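Local coordinates for protein mini spindles (Drosophila melanogaster, PDB 5VJC), which probably binds tubulin through its HEAT-repeat TOG domains to promote microtubule dynamics and mitotic spindle formation, at residues L27-V32 / V138-L143; E40-Q45 / I92-T97; V159-I164 / L195-E200; G174-G179 / T189-E194. All coordinates share one frame; numbering follows the deposited sequence.

Contact 1: L27-V32 / V138-L143; sequences LKWTFV and VPHLLL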
loop_
_atom_site.group_PDB
_atom_site.type_symbol
_atom_site.label_atom_id
_atom_site.label_comp_id
_atom_site.label_asym_id
_atom_site.label_seq_id
_atom_site.Cartn_x
_atom_site.Cartn_y
_atom_site.Cartn_z
ATOM N N LEU A 27 19.915 -2.145 -6.111
ATOM C CA LEU A 27 18.656 -2.013 -6.832
ATOM C C LEU A 27 17.645 -1.190 -6.056
ATOM O O LEU A 27 17.469 -1.375 -4.855
ATOM C CB LEU A 27 18.064 -3.392 -7.135
ATOM C CG LEU A 27 18.908 -4.226 -8.094
ATOM C CD1 LEU A 27 18.432 -5.664 -8.155
ATOM C CD2 LEU A 27 18.871 -3.593 -9.474
ATOM N N LYS A 28 16.976 -0.276 -6.743
ATOM C CA LYS A 28 15.822 0.365 -6.147
ATOM C C LYS A 28 14.716 -0.678 -5.951
ATOM O O LYS A 28 14.471 -1.510 -6.829
ATOM C CB LYS A 28 15.349 1.524 -7.016
ATOM C CG LYS A 28 14.489 2.518 -6.276
ATOM C CD LYS A 28 13.920 3.536 -7.238
ATOM C CE LYS A 28 12.815 4.350 -6.583
ATOM N NZ LYS A 28 11.889 4.880 -7.626
ATOM N N TRP A 29 14.070 -0.649 -4.789
ATOM C CA TRP A 29 13.045 -1.637 -4.474
ATOM C C TRP A 29 11.738 -1.359 -5.197
ATOM O O TRP A 29 10.762 -0.892 -4.596
ATOM C CB TRP A 29 12.791 -1.695 -2.973
ATOM C CG TRP A 29 12.117 -2.972 -2.562
ATOM C CD1 TRP A 29 10.776 -3.168 -2.326
ATOM C CD2 TRP A 29 12.757 -4.247 -2.350
ATOM N NE1 TRP A 29 10.553 -4.481 -1.966
ATOM C CE2 TRP A 29 11.750 -5.162 -1.979
ATOM C CE3 TRP A 29 14.088 -4.693 -2.431
ATOM C CZ2 TRP A 29 12.030 -6.503 -1.683
ATOM C CZ3 TRP A 29 14.364 -6.040 -2.146
ATOM C CH2 TRP A 29 13.337 -6.925 -1.783
ATOM N N THR A 30 11.724 -1.657 -6.489
ATOM C CA THR A 30 10.557 -1.439 -7.333
ATOM C C THR A 30 10.539 -2.507 -8.412
ATOM O O THR A 30 11.577 -2.805 -9.007
ATOM C CB THR A 30 10.563 -0.038 -7.988
ATOM O OG1 THR A 30 9.545 0.019 -8.992
ATOM C CG2 THR A 30 11.903 0.241 -8.648
ATOM N N PHE A 31 9.377 -3.107 -8.643
ATOM C CA PHE A 31 9.261 -4.194 -9.607
ATOM C C PHE A 31 7.814 -4.553 -9.893
ATOM O O PHE A 31 6.927 -4.270 -9.092
ATOM C CB PHE A 31 9.991 -5.445 -9.113
ATOM C CG PHE A 31 9.747 -5.753 -7.662
ATOM C CD1 PHE A 31 10.689 -5.399 -6.697
ATOM C CD2 PHE A 31 8.584 -6.391 -7.260
ATOM C CE1 PHE A 31 10.484 -5.690 -5.356
ATOM C CE2 PHE A 31 8.365 -6.670 -5.924
ATOM C CZ PHE A 31 9.319 -6.320 -4.969
ATOM N N VAL A 32 7.595 -5.185 -11.042
ATOM C CA VAL A 32 6.298 -5.738 -11.388
ATOM C C VAL A 32 6.100 -7.019 -10.600
ATOM O O VAL A 32 5.112 -7.195 -9.897
ATOM C CB VAL A 32 6.188 -6.036 -12.899
ATOM C CG1 VAL A 32 4.967 -6.903 -13.187
ATOM C CG2 VAL A 32 6.140 -4.744 -13.700
ATOM N N VAL A 138 4.215 0.877 -0.251
ATOM C CA VAL A 138 2.816 1.164 -0.588
ATOM C C VAL A 138 2.296 0.590 -1.925
ATOM O O VAL A 138 1.199 0.057 -1.939
ATOM C CB VAL A 138 2.573 2.685 -0.556
ATOM C CG1 VAL A 138 1.103 3.036 -0.873
ATOM C CG2 VAL A 138 2.990 3.230 0.803
ATOM N N PRO A 139 3.069 0.678 -3.038
ATOM C CA PRO A 139 2.537 0.123 -4.297
ATOM C C PRO A 139 2.226 -1.366 -4.191
ATOM O O PRO A 139 1.247 -1.855 -4.775
ATOM C CB PRO A 139 3.672 0.347 -5.311
ATOM C CG PRO A 139 4.526 1.371 -4.720
ATOM C CD PRO A 139 4.372 1.332 -3.235
ATOM N N HIS A 140 3.068 -2.068 -3.431
ATOM C CA HIS A 140 2.948 -3.495 -3.275
ATOM C C HIS A 140 1.812 -3.841 -2.343
ATOM O O HIS A 140 1.084 -4.815 -2.579
ATOM C CB HIS A 140 4.268 -4.089 -2.771
ATOM C CG HIS A 140 5.427 -3.766 -3.652
ATOM N ND1 HIS A 140 5.609 -4.360 -4.882
ATOM C CD2 HIS A 140 6.437 -2.875 -3.503
ATOM C CE1 HIS A 140 6.702 -3.868 -5.441
ATOM N NE2 HIS A 140 7.223 -2.964 -4.627
ATOM N N LEU A 141 1.672 -3.060 -1.275
ATOM C CA LEU A 141 0.529 -3.231 -0.392
ATOM C C LEU A 141 -0.771 -3.033 -1.170
ATOM O O LEU A 141 -1.675 -3.849 -1.083
ATOM C CB LEU A 141 0.599 -2.246 0.772
ATOM C CG LEU A 141 -0.631 -2.029 1.640
ATOM C CD1 LEU A 141 -0.874 -3.255 2.525
ATOM C CD2 LEU A 141 -0.458 -0.697 2.496
ATOM N N LEU A 142 -0.835 -1.959 -1.953
ATOM C CA LEU A 142 -2.052 -1.623 -2.688
ATOM C C LEU A 142 -2.482 -2.705 -3.674
ATOM O O LEU A 142 -3.673 -2.835 -3.961
ATOM C CB LEU A 142 -1.882 -0.302 -3.425
ATOM C CG LEU A 142 -2.327 0.906 -2.604
ATOM C CD1 LEU A 142 -1.683 2.161 -3.157
ATOM C CD2 LEU A 142 -3.854 1.028 -2.648
ATOM N N LEU A 143 -1.516 -3.466 -4.188
ATOM C CA LEU A 143 -1.795 -4.604 -5.060
ATOM C C LEU A 143 -2.784 -5.581 -4.462
ATOM O O LEU A 143 -3.513 -6.235 -5.189
ATOM C CB LEU A 143 -0.507 -5.364 -5.401
ATOM C CG LEU A 143 0.326 -4.763 -6.534
ATOM C CD1 LEU A 143 1.482 -5.698 -6.841
ATOM C CD2 LEU A 143 -0.519 -4.515 -7.796
HETATM O O HOH W 1 8.167 -0.114 -4.776
#
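One face of the Phe31 ring is covered by the imidazole of His140, with His140 CE1 3.3 Å from Phe31 CE2 and displaced toward the rim; the two planes are inclined at 34°, so the pair is oblique rather than stacked. At its edge the phenyl ring meets Trp29 CE2 in plane, while Phe31 CE1 sits 3.6 Å above one face of the indole. A chi1 of 44°, which wedges CG of Phe31 between its backbone N and carbonyl carbon, turns a face of the ring to His140 and an edge to Trp29. Trp29 O lies at the imidazole edge, 4.1 Å from His140 NE2, and a water bridges them, giving a hydrogen to Trp29 O at 2.7 Å and bonding to His140 NE2 at 3.0 Å. Both remaining ring nitrogens have partners outside the contact: His140 ND1 bonds to Tyr101 OH and Trp29 NE1 to Thr97 OG1. With an alanine in place of Phe31, the imidazole would probably lose its cover and a gap would open beside the indole. Trp29, Phe31 and His140 form an aromatic cluster, through which a loop with an inverse gamma turn centred on Trp29 packs against helix 131-142 of the alpha-solenoid.

Contact 2: E40-Q45 / I92-T97; sequences ELLRDQ and ILKWLT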
loop_
_atom_site.group_PDB
_atom_site.type_symbol
_atom_site.label_atom_id
_atom_site.label_comp_id
_atom_site.label_asym_id
_atom_site.label_seq_id
_atom_site.Cartn_x
_atom_site.Cartn_y
_atom_site.Cartn_z
ATOM N N GLU A 40 17.985 -11.751 -3.070
ATOM C CA GLU A 40 19.404 -11.796 -2.681
ATOM C C GLU A 40 19.880 -10.481 -2.084
ATOM O O GLU A 40 20.608 -10.468 -1.092
ATOM C CB GLU A 40 20.287 -12.176 -3.876
ATOM C CG GLU A 40 20.095 -13.629 -4.311
ATOM C CD GLU A 40 19.980 -14.567 -3.112
ATOM O OE1 GLU A 40 20.929 -14.593 -2.289
ATOM O OE2 GLU A 40 18.931 -15.249 -2.978
ATOM N N LEU A 41 19.469 -9.370 -2.682
ATOM C CA LEU A 41 19.755 -8.052 -2.096
ATOM C C LEU A 41 19.209 -7.934 -0.670
ATOM O O LEU A 41 19.925 -7.550 0.262
ATOM C CB LEU A 41 19.164 -6.945 -2.974
ATOM C CG LEU A 41 19.115 -5.561 -2.327
ATOM C CD1 LEU A 41 20.541 -5.040 -2.137
ATOM C CD2 LEU A 41 18.305 -4.624 -3.188
ATOM N N LEU A 42 17.935 -8.258 -0.481
ATOM C CA LEU A 42 17.343 -8.132 0.855
ATOM C C LEU A 42 18.058 -9.039 1.878
ATOM O O LEU A 42 18.280 -8.649 3.034
ATOM C CB LEU A 42 15.847 -8.467 0.830
ATOM C CG LEU A 42 15.138 -8.314 2.172
ATOM C CD1 LEU A 42 15.209 -6.858 2.657
ATOM C CD2 LEU A 42 13.672 -8.775 2.056
ATOM N N ARG A 43 18.378 -10.257 1.469
ATOM C CA ARG A 43 19.054 -11.158 2.387
ATOM C C ARG A 43 20.459 -10.616 2.734
ATOM O O ARG A 43 20.864 -10.624 3.890
ATOM C CB ARG A 43 19.140 -12.571 1.804
ATOM C CG ARG A 43 19.713 -13.574 2.809
ATOM C CD ARG A 43 19.775 -15.032 2.285
ATOM N NE ARG A 43 20.181 -15.900 3.393
ATOM C CZ ARG A 43 19.648 -17.091 3.669
ATOM N NH1 ARG A 43 18.687 -17.596 2.894
ATOM N NH2 ARG A 43 20.090 -17.782 4.720
ATOM N N ASP A 44 21.175 -10.124 1.727
ATOM C CA ASP A 44 22.465 -9.445 1.943
ATOM C C ASP A 44 22.361 -8.314 2.965
ATOM O O ASP A 44 23.145 -8.241 3.920
ATOM C CB ASP A 44 22.994 -8.893 0.618
ATOM C CG ASP A 44 23.684 -9.963 -0.230
ATOM O OD1 ASP A 44 23.682 -11.137 0.196
ATOM O OD2 ASP A 44 24.216 -9.639 -1.321
ATOM N N GLN A 45 21.376 -7.435 2.776
ATOM C CA GLN A 45 21.190 -6.293 3.667
ATOM C C GLN A 45 20.819 -6.716 5.074
ATOM O O GLN A 45 21.232 -6.080 6.038
ATOM C CB GLN A 45 20.119 -5.347 3.127
ATOM C CG GLN A 45 20.556 -4.577 1.885
ATOM C CD GLN A 45 19.473 -3.639 1.408
ATOM O OE1 GLN A 45 18.279 -3.971 1.467
ATOM N NE2 GLN A 45 19.867 -2.454 0.954
ATOM N N ILE A 92 12.058 -4.930 7.102
ATOM C CA ILE A 92 10.845 -5.690 7.425
ATOM C C ILE A 92 9.721 -5.377 6.431
ATOM O O ILE A 92 9.003 -6.293 6.005
ATOM C CB ILE A 92 10.357 -5.410 8.856
ATOM C CG1 ILE A 92 11.397 -5.891 9.882
ATOM C CG2 ILE A 92 9.032 -6.102 9.119
ATOM C CD1 ILE A 92 11.835 -7.321 9.673
ATOM N N LEU A 93 9.577 -4.101 6.057
ATOM C CA LEU A 93 8.590 -3.722 5.048
ATOM C C LEU A 93 8.911 -4.423 3.729
ATOM O O LEU A 93 8.006 -4.977 3.091
ATOM C CB LEU A 93 8.520 -2.193 4.854
ATOM C CG LEU A 93 7.983 -1.387 6.053
ATOM C CD1 LEU A 93 8.035 0.110 5.795
ATOM C CD2 LEU A 93 6.525 -1.826 6.442
ATOM N N LYS A 94 10.189 -4.418 3.333
ATOM C CA LYS A 94 10.613 -5.108 2.107
ATOM C C LYS A 94 10.288 -6.589 2.144
ATOM O O LYS A 94 9.835 -7.154 1.140
ATOM C CB LYS A 94 12.112 -4.941 1.854
ATOM C CG LYS A 94 12.510 -3.572 1.320
ATOM C CD LYS A 94 14.038 -3.432 1.189
ATOM C CE LYS A 94 14.384 -2.091 0.547
ATOM N NZ LYS A 94 15.857 -1.917 0.358
ATOM N N TRP A 95 10.532 -7.226 3.282
ATOM C CA TRP A 95 10.285 -8.669 3.382
ATOM C C TRP A 95 8.782 -8.953 3.213
ATOM O O TRP A 95 8.395 -9.935 2.595
ATOM C CB TRP A 95 10.777 -9.241 4.718
ATOM C CG TRP A 95 10.490 -10.720 4.849
ATOM C CD1 TRP A 95 11.128 -11.742 4.199
ATOM C CD2 TRP A 95 9.474 -11.335 5.659
ATOM N NE1 TRP A 95 10.571 -12.953 4.557
ATOM C CE2 TRP A 95 9.563 -12.730 5.457
ATOM C CE3 TRP A 95 8.508 -10.844 6.549
ATOM C CZ2 TRP A 95 8.716 -13.632 6.094
ATOM C CZ3 TRP A 95 7.661 -11.748 7.183
ATOM C CH2 TRP A 95 7.773 -13.121 6.954
ATOM N N LEU A 96 7.946 -8.080 3.755
ATOM C CA LEU A 96 6.509 -8.285 3.615
ATOM C C LEU A 96 6.065 -8.054 2.165
ATOM O O LEU A 96 5.211 -8.784 1.675
ATOM C CB LEU A 96 5.741 -7.398 4.603
ATOM C CG LEU A 96 6.024 -7.925 6.018
ATOM C CD1 LEU A 96 5.782 -6.877 7.077
ATOM C CD2 LEU A 96 5.209 -9.228 6.291
ATOM N N THR A 97 6.667 -7.095 1.465
ATOM C CA THR A 97 6.297 -6.867 0.069
ATOM C C THR A 97 6.560 -8.128 -0.770
ATOM O O THR A 97 5.822 -8.398 -1.722
ATOM C CB THR A 97 7.040 -5.663 -0.585
ATOM O OG1 THR A 97 8.434 -5.955 -0.749
ATOM C CG2 THR A 97 6.844 -4.352 0.229
HETATM O O HOH W 2 18.291 -0.077 0.427
#
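Leu42 lays its two methyl branches across helix 89-99, CD1 over the aliphatic chain of Lys94 and CD2 against the backbone of Trp95. Its CD1 is 3.7 Å from Lys94 CB, with Lys94 CD also near, at 3.9 Å, and its CD2 comes within 3.6 Å of Trp95 CA. With CG anti to the backbone N (chi1 -178°), the leucine branches reach straight into the space between two helices whose short axes lie 10.7 Å apart and run nearly antiparallel, at 151°. Leu42 CD2 also approaches the edge of the indole, near its plane, while the indole itself turns to helix 64-77 and gives its NE1 hydrogen to Met59 O. One turn along from Leu42, the extended Gln45 and Lys94 chains cross at about a right angle, and Lys94 NZ makes a weak hydrogen bond of 3.4 Å to Gln45 OE1. A water closes the group, taking a hydrogen from Gln45 NE2 at 2.9 Å and, weakly, one from Lys94 NZ at 3.1 Å. An alanine at Leu42 would probably open a gap between the helices and deprive Lys94 CB and CD of the methyl they pack on, though Trp29 would still flank the lysine. Lys94 therefore serves two chemistries: its stem is packed as a hydrocarbon, whereas its ammonium meets a neutral amide oxygen, weakly, and a water, so no carboxylate of the two segments balances the charge.

Contact 3: V159-I164 / L195-E200; sequences VLRQVI and LTFLIE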
loop_
_atom_site.group_PDB
_atom_site.type_symbol
_atom_site.label_atom_id
_atom_site.label_comp_id
_atom_site.label_asym_id
_atom_site.label_seq_id
_atom_site.Cartn_x
_atom_site.Cartn_y
_atom_site.Cartn_z
ATOM N N VAL A 159 -4.176 -1.025 7.184
ATOM C CA VAL A 159 -2.766 -0.622 7.098
ATOM C C VAL A 159 -2.625 0.631 6.244
ATOM O O VAL A 159 -1.950 1.565 6.628
ATOM C CB VAL A 159 -1.896 -1.773 6.502
ATOM C CG1 VAL A 159 -0.425 -1.306 6.241
ATOM C CG2 VAL A 159 -1.936 -2.998 7.411
ATOM N N LEU A 160 -3.257 0.654 5.074
ATOM C CA LEU A 160 -3.130 1.823 4.208
ATOM C C LEU A 160 -3.588 3.097 4.938
ATOM O O LEU A 160 -2.986 4.182 4.808
ATOM C CB LEU A 160 -3.929 1.637 2.918
ATOM C CG LEU A 160 -3.680 2.697 1.833
ATOM C CD1 LEU A 160 -2.322 2.506 1.137
ATOM C CD2 LEU A 160 -4.792 2.708 0.805
ATOM N N ARG A 161 -4.611 2.958 5.772
ATOM C CA ARG A 161 -5.147 4.144 6.438
ATOM C C ARG A 161 -4.350 4.532 7.671
ATOM O O ARG A 161 -4.567 5.602 8.237
ATOM C CB ARG A 161 -6.613 3.925 6.767
ATOM C CG ARG A 161 -7.440 3.958 5.483
ATOM C CD ARG A 161 -8.903 3.615 5.717
ATOM N NE ARG A 161 -9.600 3.492 4.444
ATOM C CZ ARG A 161 -10.917 3.351 4.322
ATOM N NH1 ARG A 161 -11.690 3.353 5.404
ATOM N NH2 ARG A 161 -11.459 3.245 3.111
ATOM N N GLN A 162 -3.393 3.685 8.041
ATOM C CA GLN A 162 -2.346 4.068 8.971
ATOM C C GLN A 162 -1.157 4.710 8.252
ATOM O O GLN A 162 -0.573 5.645 8.761
ATOM C CB GLN A 162 -1.849 2.860 9.749
ATOM C CG GLN A 162 -2.871 2.258 10.684
ATOM C CD GLN A 162 -2.318 1.021 11.310
ATOM O OE1 GLN A 162 -1.977 0.052 10.603
ATOM N NE2 GLN A 162 -2.154 1.051 12.634
ATOM N N VAL A 163 -0.791 4.172 7.088
ATOM C CA VAL A 163 0.340 4.706 6.334
ATOM C C VAL A 163 0.179 6.198 6.055
ATOM O O VAL A 163 1.143 6.970 6.183
ATOM C CB VAL A 163 0.529 3.954 5.007
ATOM C CG1 VAL A 163 1.606 4.622 4.164
ATOM C CG2 VAL A 163 0.912 2.489 5.282
ATOM N N ILE A 164 -1.036 6.623 5.698
ATOM C CA ILE A 164 -1.250 8.017 5.343
ATOM C C ILE A 164 -1.046 8.948 6.533
ATOM O O ILE A 164 -0.924 10.138 6.346
ATOM C CB ILE A 164 -2.665 8.285 4.776
ATOM C CG1 ILE A 164 -3.726 7.932 5.823
ATOM C CG2 ILE A 164 -2.874 7.512 3.501
ATOM C CD1 ILE A 164 -5.131 7.803 5.251
ATOM N N LEU A 195 -10.203 5.987 -3.380
ATOM C CA LEU A 195 -10.109 7.374 -3.808
ATOM C C LEU A 195 -11.257 8.192 -3.206
ATOM O O LEU A 195 -11.056 9.322 -2.755
ATOM C CB LEU A 195 -10.105 7.481 -5.336
ATOM C CG LEU A 195 -8.852 6.886 -6.018
ATOM C CD1 LEU A 195 -9.050 6.663 -7.522
ATOM C CD2 LEU A 195 -7.590 7.748 -5.751
ATOM N N THR A 196 -12.444 7.600 -3.175
ATOM C CA THR A 196 -13.621 8.259 -2.607
ATOM C C THR A 196 -13.392 8.544 -1.120
ATOM O O THR A 196 -13.675 9.648 -0.639
ATOM C CB THR A 196 -14.893 7.402 -2.789
ATOM O OG1 THR A 196 -15.061 7.069 -4.171
ATOM C CG2 THR A 196 -16.151 8.141 -2.276
ATOM N N PHE A 197 -12.866 7.553 -0.397
ATOM C CA PHE A 197 -12.569 7.750 1.018
ATOM C C PHE A 197 -11.562 8.889 1.211
ATOM O O PHE A 197 -11.746 9.773 2.057
ATOM C CB PHE A 197 -12.046 6.455 1.656
ATOM C CG PHE A 197 -11.396 6.668 3.002
ATOM C CD1 PHE A 197 -12.167 6.730 4.157
ATOM C CD2 PHE A 197 -10.025 6.828 3.106
ATOM C CE1 PHE A 197 -11.564 6.939 5.391
ATOM C CE2 PHE A 197 -9.422 7.033 4.337
ATOM C CZ PHE A 197 -10.198 7.080 5.478
ATOM N N LEU A 198 -10.506 8.884 0.411
ATOM C CA LEU A 198 -9.462 9.894 0.531
ATOM C C LEU A 198 -9.960 11.300 0.191
ATOM O O LEU A 198 -9.576 12.285 0.836
ATOM C CB LEU A 198 -8.280 9.536 -0.379
ATOM C CG LEU A 198 -7.464 8.339 0.097
ATOM C CD1 LEU A 198 -6.431 7.982 -0.970
ATOM C CD2 LEU A 198 -6.808 8.652 1.449
ATOM N N ILE A 199 -10.795 11.396 -0.835
ATOM C CA ILE A 199 -11.353 12.697 -1.231
ATOM C C ILE A 199 -12.323 13.233 -0.160
ATOM O O ILE A 199 -12.289 14.403 0.171
ATOM C CB ILE A 199 -12.068 12.602 -2.591
ATOM C CG1 ILE A 199 -11.039 12.333 -3.694
ATOM C CG2 ILE A 199 -12.822 13.903 -2.910
ATOM C CD1 ILE A 199 -11.666 12.037 -5.024
ATOM N N GLU A 200 -13.174 12.364 0.381
ATOM C CA GLU A 200 -14.032 12.742 1.507
ATOM C C GLU A 200 -13.228 13.177 2.748
ATOM O O GLU A 200 -13.657 14.052 3.513
ATOM C CB GLU A 200 -14.966 11.578 1.864
ATOM C CG GLU A 200 -16.240 12.011 2.563
ATOM C CD GLU A 200 -17.039 10.839 3.121
ATOM O OE1 GLU A 200 -16.463 9.743 3.283
ATOM O OE2 GLU A 200 -18.249 11.011 3.397
#
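The dominant interaction is a cation-pi stack in which the Arg161 guanidinium lies flat on the Phe197 ring, their planes only 3° apart. Arg161 CZ sits over the middle of the ring, 3.5 Å from the Phe197 ring centroid and 9° off the normal, and the NH2 branch reaches past the ring centre to within 3.4 Å of Phe197 CG. Because the arginine chain is extended from CG to NE, its methylenes follow the same face, and CD makes a CH-pi contact 4.0 Å from the Phe197 ring centroid. Glu194, one turn before Phe197 on helix 185-202, takes the NE/NH2 side of the guanidinium, OE1 forming a salt bridge with NH2. Apolar packing completes the contact. Ile164 CD1 meets Leu198 CD2 at 4.2 Å and comes more loosely to the edge of the phenyl ring, near its plane. The long side chains span two helical segments whose axes are 12.6 Å apart at closest approach and inclined at 35°. Held by a carboxylate along one side and spread over an aromatic face, the guanidinium probably has little freedom to turn, and its positive charge is likely to be stabilised by both the anion and the pi electrons.

Contact 4: G174-G179 / T189-E194; sequences GYVMEG and TECLDE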
loop_
_atom_site.group_PDB
_atom_site.type_symbol
_atom_site.label_atom_id
_atom_site.label_comp_id
_atom_site.label_asym_id
_atom_site.label_seq_id
_atom_site.Cartn_x
_atom_site.Cartn_y
_atom_site.Cartn_z
ATOM N N GLY A 174 -1.658 9.291 -5.112
ATOM C CA GLY A 174 -0.981 8.928 -6.345
ATOM C C GLY A 174 -0.843 7.422 -6.555
ATOM O O GLY A 174 -1.132 6.927 -7.640
ATOM N N TYR A 175 -0.397 6.690 -5.537
ATOM C CA TYR A 175 -0.288 5.221 -5.657
ATOM C C TYR A 175 -1.637 4.528 -5.856
ATOM O O TYR A 175 -1.749 3.562 -6.614
ATOM C CB TYR A 175 0.403 4.643 -4.430
ATOM C CG TYR A 175 1.891 4.926 -4.399
ATOM C CD1 TYR A 175 2.713 4.526 -5.449
ATOM C CD2 TYR A 175 2.472 5.573 -3.325
ATOM C CE1 TYR A 175 4.088 4.779 -5.434
ATOM C CE2 TYR A 175 3.840 5.827 -3.294
ATOM C CZ TYR A 175 4.641 5.424 -4.358
ATOM O OH TYR A 175 5.996 5.658 -4.340
ATOM N N VAL A 176 -2.668 5.018 -5.179
ATOM C CA VAL A 176 -4.001 4.481 -5.382
ATOM C C VAL A 176 -4.481 4.727 -6.801
ATOM O O VAL A 176 -5.058 3.814 -7.424
ATOM C CB VAL A 176 -5.024 5.079 -4.396
ATOM C CG1 VAL A 176 -6.438 4.535 -4.735
ATOM C CG2 VAL A 176 -4.629 4.691 -2.983
ATOM N N MET A 177 -4.241 5.945 -7.302
ATOM C CA MET A 177 -4.554 6.301 -8.693
ATOM C C MET A 177 -3.974 5.285 -9.717
ATOM O O MET A 177 -4.599 4.999 -10.743
ATOM C CB MET A 177 -4.029 7.710 -9.026
ATOM C CG MET A 177 -4.900 8.872 -8.506
ATOM S SD MET A 177 -6.606 8.866 -9.162
ATOM C CE MET A 177 -6.305 9.177 -10.899
ATOM N N GLU A 178 -2.791 4.745 -9.434
ATOM C CA GLU A 178 -2.145 3.795 -10.361
ATOM C C GLU A 178 -2.963 2.539 -10.494
ATOM O O GLU A 178 -2.933 1.878 -11.532
ATOM C CB GLU A 178 -0.735 3.429 -9.898
ATOM C CG GLU A 178 0.268 4.542 -10.050
ATOM C CD GLU A 178 0.318 5.079 -11.477
ATOM O OE1 GLU A 178 0.482 4.267 -12.419
ATOM O OE2 GLU A 178 0.167 6.311 -11.657
ATOM N N GLY A 179 -3.729 2.237 -9.443
ATOM C CA GLY A 179 -4.576 1.063 -9.405
ATOM C C GLY A 179 -5.689 1.095 -10.432
ATOM O O GLY A 179 -6.239 0.054 -10.760
ATOM N N THR A 189 -12.086 -1.454 -8.893
ATOM C CA THR A 189 -13.204 -1.113 -8.018
ATOM C C THR A 189 -12.753 -0.660 -6.623
ATOM O O THR A 189 -13.220 0.365 -6.117
ATOM C CB THR A 189 -14.166 -2.291 -7.861
ATOM O OG1 THR A 189 -14.585 -2.727 -9.161
ATOM C CG2 THR A 189 -15.384 -1.892 -7.031
ATOM N N GLU A 190 -11.856 -1.419 -6.003
ATOM C CA GLU A 190 -11.444 -1.112 -4.633
ATOM C C GLU A 190 -10.590 0.150 -4.578
ATOM O O GLU A 190 -10.694 0.940 -3.633
ATOM C CB GLU A 190 -10.692 -2.304 -4.013
ATOM C CG GLU A 190 -11.577 -3.538 -3.759
ATOM C CD GLU A 190 -12.652 -3.292 -2.688
ATOM O OE1 GLU A 190 -12.575 -2.258 -1.993
ATOM O OE2 GLU A 190 -13.564 -4.134 -2.546
ATOM N N CYS A 191 -9.773 0.372 -5.606
ATOM C CA CYS A 191 -8.999 1.605 -5.663
ATOM C C CYS A 191 -9.930 2.798 -5.837
ATOM O O CYS A 191 -9.744 3.824 -5.185
ATOM C CB CYS A 191 -7.944 1.556 -6.778
ATOM S SG CYS A 191 -6.504 0.522 -6.344
ATOM N N LEU A 192 -10.952 2.667 -6.681
ATOM C CA LEU A 192 -11.934 3.754 -6.807
ATOM C C LEU A 192 -12.626 4.100 -5.473
ATOM O O LEU A 192 -12.706 5.276 -5.112
ATOM C CB LEU A 192 -12.982 3.405 -7.862
ATOM C CG LEU A 192 -12.489 3.536 -9.307
ATOM C CD1 LEU A 192 -13.379 2.719 -10.280
ATOM C CD2 LEU A 192 -12.391 5.009 -9.717
ATOM N N ASP A 193 -13.100 3.088 -4.743
ATOM C CA ASP A 193 -13.669 3.289 -3.403
ATOM C C ASP A 193 -12.660 3.958 -2.442
ATOM O O ASP A 193 -13.032 4.786 -1.608
ATOM C CB ASP A 193 -14.144 1.949 -2.796
ATOM C CG ASP A 193 -15.396 1.385 -3.484
ATOM O OD1 ASP A 193 -16.016 2.091 -4.302
ATOM O OD2 ASP A 193 -15.755 0.221 -3.198
ATOM N N GLU A 194 -11.388 3.601 -2.549
ATOM C CA GLU A 194 -10.383 4.224 -1.699
ATOM C C GLU A 194 -10.191 5.690 -2.082
ATOM O O GLU A 194 -10.059 6.555 -1.211
ATOM C CB GLU A 194 -9.057 3.450 -1.773
ATOM C CG GLU A 194 -8.117 3.765 -0.595
ATOM C CD GLU A 194 -8.697 3.354 0.763
ATOM O OE1 GLU A 194 -9.694 2.590 0.814
ATOM O OE2 GLU A 194 -8.129 3.762 1.792
#
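The backbones of 174-179 and 189-194 run in roughly opposite directions and come close, with Val176 CA and Cys191 CA 5.8 Å apart. Val176 carries much of the contact: its CG1, set anti to the backbone N by a chi1 of 176°, presses on Cys191 at 3.4 Å from the carbonyl O and at 3.9 Å from CB. The same methyl reaches Glu194 CB, a turn further on, at 4.1 Å. From the opposing helix Cys191 answers with its sulfur, which rests on the bare backbone of Gly179, Cys191 SG to Gly179 CA being 3.7 Å. A CB at that position would point straight at the thiol, so the glycine lets the helices approach where a side chain would collide. Cys191 CB also lies against Val176 O, at 3.7 Å; that oxygen already takes the backbone hydrogen bond from Gly179 N. Glu194 contributes only its root here. Its chain bends at chi2 (63°) and carries the carboxylate away from Val176 to Arg161. On the same helix Glu190 forms a salt bridge with Arg157, so both acidic groups tie helix 185-202 to helix 150-166. Small residues at the crossing, a short link between successive helices and an antiparallel course give the close packing of consecutive helices by which a HEAT-repeat alpha-solenoid such as the TOG domain is stacked up.

The four contacts follow the solenoid along its length. Contact 2 is nested within the chain loop closed by contact 1, and the two join where Trp29 NE1 probably bonds to Thr97 OG1 at 2.9 Å. At its other side contact 1 meets contact 4, Leu142 CD1 packing on Tyr175 CB at 3.5 Å, and contact 3 through Leu141 and Val159. Contacts 3 and 4 share helix 185-202, have centres about 10 Å apart, and are linked by the Arg161-Glu194 salt bridge (NH2 to OE1, 3.0 Å). Contact 2 stands apart from both, about 26 Å away between centres and across the chain's centre, so contact 1 lies between contact 2 and the pair formed by contacts 3 and 4.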